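Local structure of annexin B22 (Schistosoma mansoni, 4MDU) at residues S116-M121 with D148-V153. The protein binds acidic phospholipid membranes in a calcium-dependent manner in vitro, aggregates liposomes when calcium is present and probably promotes membrane fusion. Residues are numbered along the deposited sequence; the frame is centred on the assembly and turned at random.
Sequences SLYYAM and DAYKQV
Y150 reaches across from helix 140-156 and sets one edge of its phenol ring against the backbone of helix 109-122. Two distances place that edge: CE2 of Y150 lies 3.5 Å from the backbone N of Y118 and 3.8 Å from CB of Y118. At the same edge, CB of L117 is 4.1 Å from CE2 of Y150. In Y150, CG is anti to the backbone N (chi1 -164°). The segment axes cross at -64° and come no closer than 10.3 Å, a separation that the tyrosine side chain spans. Obliquely to the ring, the bent end of M121 brings CE to 3.2 Å from the OH of Y150 and 3.7 Å from its CZ. L117, Y150 and V153 are buried, and L117 continues into L131, I134 and F135 of helix 128-136. V153 lays CG1 over one face of the Y118 ring, 3.9 Å from CG of Y118. The more open side lies at the partly exposed Y118 and M121. The two tyrosine side chains cross at about a right angle, CD2 of Y118 lying 3.8 Å from the OH of Y150. Y118 also touches K157 and turns its ring edge to a face of the exposed Y119 ring. Both helices belong to the second annexin repeat, and M121 belongs to one of its calcium-binding sites, empty in this apo structure. Between the segments the chemistry is apolar and van der Waals in kind, while the OH of Y150 is hydrogen-bonded to OD2 of D169. One tyrosine thus joins three helices: its ring packs against helix 109-122 next to M121, and its buried polar end is paired on helix 166-169, which probably helps fix the ring's position.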
ATOM      1  N   SER B 116     -10.533 -13.961  -8.603  1.00 22.11           N
ATOM      2  CA  SER B 116      -9.712 -12.789  -8.286  1.00 28.53           C
ATOM      3  C   SER B 116      -8.824 -13.014  -7.062  1.00 25.56           C
ATOM      4  O   SER B 116      -7.701 -12.518  -7.018  1.00 31.28           O
ATOM      5  CB  SER B 116     -10.571 -11.534  -8.068  1.00 26.14           C
ATOM      6  OG  SER B 116     -11.246 -11.163  -9.255  1.00 28.17           O
ATOM      7  N   LEU B 117      -9.321 -13.732  -6.055  1.00 30.85           N
ATOM      8  CA  LEU B 117      -8.502 -14.005  -4.869  1.00 25.37           C
ATOM      9  C   LEU B 117      -7.342 -14.884  -5.287  1.00 19.35           C
ATOM     10  O   LEU B 117      -6.191 -14.649  -4.921  1.00 22.99           O
ATOM     11  CB  LEU B 117      -9.320 -14.689  -3.752  1.00 23.17           C
ATOM     12  CG  LEU B 117     -10.341 -13.789  -3.050  1.00 20.91           C
ATOM     13  CD1 LEU B 117     -11.261 -14.623  -2.150  1.00 22.80           C
ATOM     14  CD2 LEU B 117      -9.631 -12.686  -2.256  1.00 13.19           C
ATOM     15  N   TYR B 118      -7.659 -15.911  -6.064  1.00 29.38           N
ATOM     16  CA  TYR B 118      -6.647 -16.807  -6.600  1.00 19.86           C
ATOM     17  C   TYR B 118      -5.533 -16.030  -7.304  1.00 33.74           C
ATOM     18  O   TYR B 118      -4.352 -16.230  -7.029  1.00 35.17           O
ATOM     19  CB  TYR B 118      -7.300 -17.775  -7.579  1.00 29.60           C
ATOM     20  CG  TYR B 118      -6.304 -18.664  -8.286  1.00 32.94           C
ATOM     21  CD1 TYR B 118      -5.866 -18.369  -9.560  1.00 37.22           C
ATOM     22  CD2 TYR B 118      -5.794 -19.787  -7.664  1.00 38.36           C
ATOM     23  CE1 TYR B 118      -4.959 -19.176 -10.200  1.00 44.23           C
ATOM     24  CE2 TYR B 118      -4.890 -20.599  -8.294  1.00 42.91           C
ATOM     25  CZ  TYR B 118      -4.475 -20.292  -9.561  1.00 48.37           C
ATOM     26  OH  TYR B 118      -3.563 -21.107 -10.185  1.00 56.66           O
ATOM     27  N   TYR B 119      -5.899 -15.124  -8.207  1.00 32.12           N
ATOM     28  CA  TYR B 119      -4.879 -14.354  -8.915  1.00 31.26           C
ATOM     29  C   TYR B 119      -4.112 -13.395  -7.995  1.00 31.71           C
ATOM     30  O   TYR B 119      -2.916 -13.166  -8.168  1.00 30.86           O
ATOM     31  CB  TYR B 119      -5.476 -13.642 -10.143  1.00 29.27           C
ATOM     32  CG  TYR B 119      -5.809 -14.619 -11.261  1.00 33.05           C
ATOM     33  CD1 TYR B 119      -4.799 -15.365 -11.865  1.00 35.27           C
ATOM     34  CD2 TYR B 119      -7.122 -14.813 -11.700  1.00 35.32           C
ATOM     35  CE1 TYR B 119      -5.073 -16.268 -12.877  1.00 37.78           C
ATOM     36  CE2 TYR B 119      -7.411 -15.733 -12.726  1.00 41.01           C
ATOM     37  CZ  TYR B 119      -6.367 -16.455 -13.304  1.00 43.77           C
ATOM     38  OH  TYR B 119      -6.586 -17.370 -14.314  1.00 48.52           O
ATOM     39  N   ALA B 120      -4.794 -12.861  -6.993  1.00 30.05           N
ATOM     40  CA  ALA B 120      -4.149 -11.938  -6.067  1.00 33.73           C
ATOM     41  C   ALA B 120      -3.040 -12.628  -5.272  1.00 38.57           C
ATOM     42  O   ALA B 120      -2.119 -11.974  -4.760  1.00 39.59           O
ATOM     43  CB  ALA B 120      -5.177 -11.321  -5.125  1.00 30.81           C
ATOM     44  N   MET B 121      -3.122 -13.950  -5.169  1.00 42.07           N
ATOM     45  CA  MET B 121      -2.137 -14.694  -4.387  1.00 41.22           C
ATOM     46  C   MET B 121      -1.174 -15.529  -5.237  1.00 40.77           C
ATOM     47  O   MET B 121       0.000 -15.642  -4.912  1.00 46.11           O
ATOM     48  CB  MET B 121      -2.837 -15.549  -3.327  1.00 35.15           C
ATOM     49  CG  MET B 121      -3.601 -14.716  -2.293  1.00 31.54           C
ATOM     50  SD  MET B 121      -4.433 -15.712  -1.048  1.00 38.70           S
ATOM     51  CE  MET B 121      -5.662 -16.571  -2.029  1.00 40.07           C
ATOM     52  N   ASP B 148     -15.590 -22.051  -0.695  1.00 27.07           N
ATOM     53  CA  ASP B 148     -15.926 -23.259  -1.427  1.00 33.51           C
ATOM     54  C   ASP B 148     -15.574 -23.087  -2.879  1.00 37.04           C
ATOM     55  O   ASP B 148     -14.966 -23.960  -3.490  1.00 36.72           O
ATOM     56  CB  ASP B 148     -17.403 -23.602  -1.289  1.00 39.67           C
ATOM     57  CG  ASP B 148     -17.734 -24.185   0.074  1.00 49.50           C
ATOM     58  OD1 ASP B 148     -16.782 -24.586   0.795  1.00 44.44           O
ATOM     59  OD2 ASP B 148     -18.937 -24.237   0.418  1.00 46.67           O
ATOM     60  N   ALA B 149     -15.965 -21.946  -3.429  1.00 33.45           N
ATOM     61  CA  ALA B 149     -15.766 -21.695  -4.840  1.00 32.91           C
ATOM     62  C   ALA B 149     -14.268 -21.716  -5.143  1.00 34.80           C
ATOM     63  O   ALA B 149     -13.844 -22.186  -6.197  1.00 35.66           O
ATOM     64  CB  ALA B 149     -16.384 -20.366  -5.219  1.00 34.88           C
ATOM     65  N   TYR B 150     -13.471 -21.217  -4.200  1.00 28.99           N
ATOM     66  CA  TYR B 150     -12.022 -21.215  -4.357  1.00 29.88           C
ATOM     67  C   TYR B 150     -11.504 -22.621  -4.605  1.00 38.49           C
ATOM     68  O   TYR B 150     -10.725 -22.842  -5.535  1.00 31.48           O
ATOM     69  CB  TYR B 150     -11.340 -20.635  -3.124  1.00 26.60           C
ATOM     70  CG  TYR B 150      -9.892 -20.247  -3.341  1.00 26.22           C
ATOM     71  CD1 TYR B 150      -8.860 -21.159  -3.115  1.00 31.91           C
ATOM     72  CD2 TYR B 150      -9.552 -18.956  -3.761  1.00 28.67           C
ATOM     73  CE1 TYR B 150      -7.531 -20.804  -3.302  1.00 33.65           C
ATOM     74  CE2 TYR B 150      -8.223 -18.591  -3.961  1.00 31.08           C
ATOM     75  CZ  TYR B 150      -7.222 -19.515  -3.730  1.00 35.64           C
ATOM     76  OH  TYR B 150      -5.914 -19.137  -3.909  1.00 37.63           O
ATOM     77  N   LYS B 151     -11.928 -23.566  -3.762  1.00 38.62           N
ATOM     78  CA  LYS B 151     -11.538 -24.966  -3.940  1.00 41.71           C
ATOM     79  C   LYS B 151     -11.889 -25.445  -5.352  1.00 36.15           C
ATOM     80  O   LYS B 151     -11.158 -26.233  -5.946  1.00 45.37           O
ATOM     81  CB  LYS B 151     -12.143 -25.872  -2.848  1.00 37.88           C
ATOM     82  CG  LYS B 151     -11.542 -25.621  -1.458  1.00 43.06           C
ATOM     83  CD  LYS B 151     -12.101 -26.557  -0.389  1.00 55.42           C
ATOM     84  CE  LYS B 151     -11.641 -27.991  -0.613  1.00 71.28           C
ATOM     85  NZ  LYS B 151     -10.153 -28.120  -0.601  1.00 81.18           N
ATOM     86  N   GLN B 152     -12.991 -24.938  -5.891  1.00 33.33           N
ATOM     87  CA  GLN B 152     -13.395 -25.265  -7.251  1.00 44.60           C
ATOM     88  C   GLN B 152     -12.538 -24.556  -8.309  1.00 52.48           C
ATOM     89  O   GLN B 152     -12.411 -25.035  -9.440  1.00 56.45           O
ATOM     90  CB  GLN B 152     -14.878 -24.950  -7.464  1.00 44.87           C
ATOM     91  CG  GLN B 152     -15.411 -25.409  -8.819  1.00 47.81           C
ATOM     92  CD  GLN B 152     -15.153 -26.887  -9.074  1.00 53.46           C
ATOM     93  OE1 GLN B 152     -15.032 -27.683  -8.140  1.00 58.64           O
ATOM     94  NE2 GLN B 152     -15.048 -27.255 -10.339  1.00 47.45           N
ATOM     95  N   VAL B 153     -11.963 -23.410  -7.956  1.00 46.05           N
ATOM     96  CA  VAL B 153     -11.057 -22.731  -8.872  1.00 39.03           C
ATOM     97  C   VAL B 153      -9.752 -23.521  -8.944  1.00 43.36           C
ATOM     98  O   VAL B 153      -9.159 -23.665 -10.013  1.00 35.66           O
ATOM     99  CB  VAL B 153     -10.762 -21.283  -8.435  1.00 33.78           C
ATOM    100  CG1 VAL B 153      -9.522 -20.753  -9.148  1.00 34.43           C
ATOM    101  CG2 VAL B 153     -11.972 -20.377  -8.692  1.00 30.88           C
TER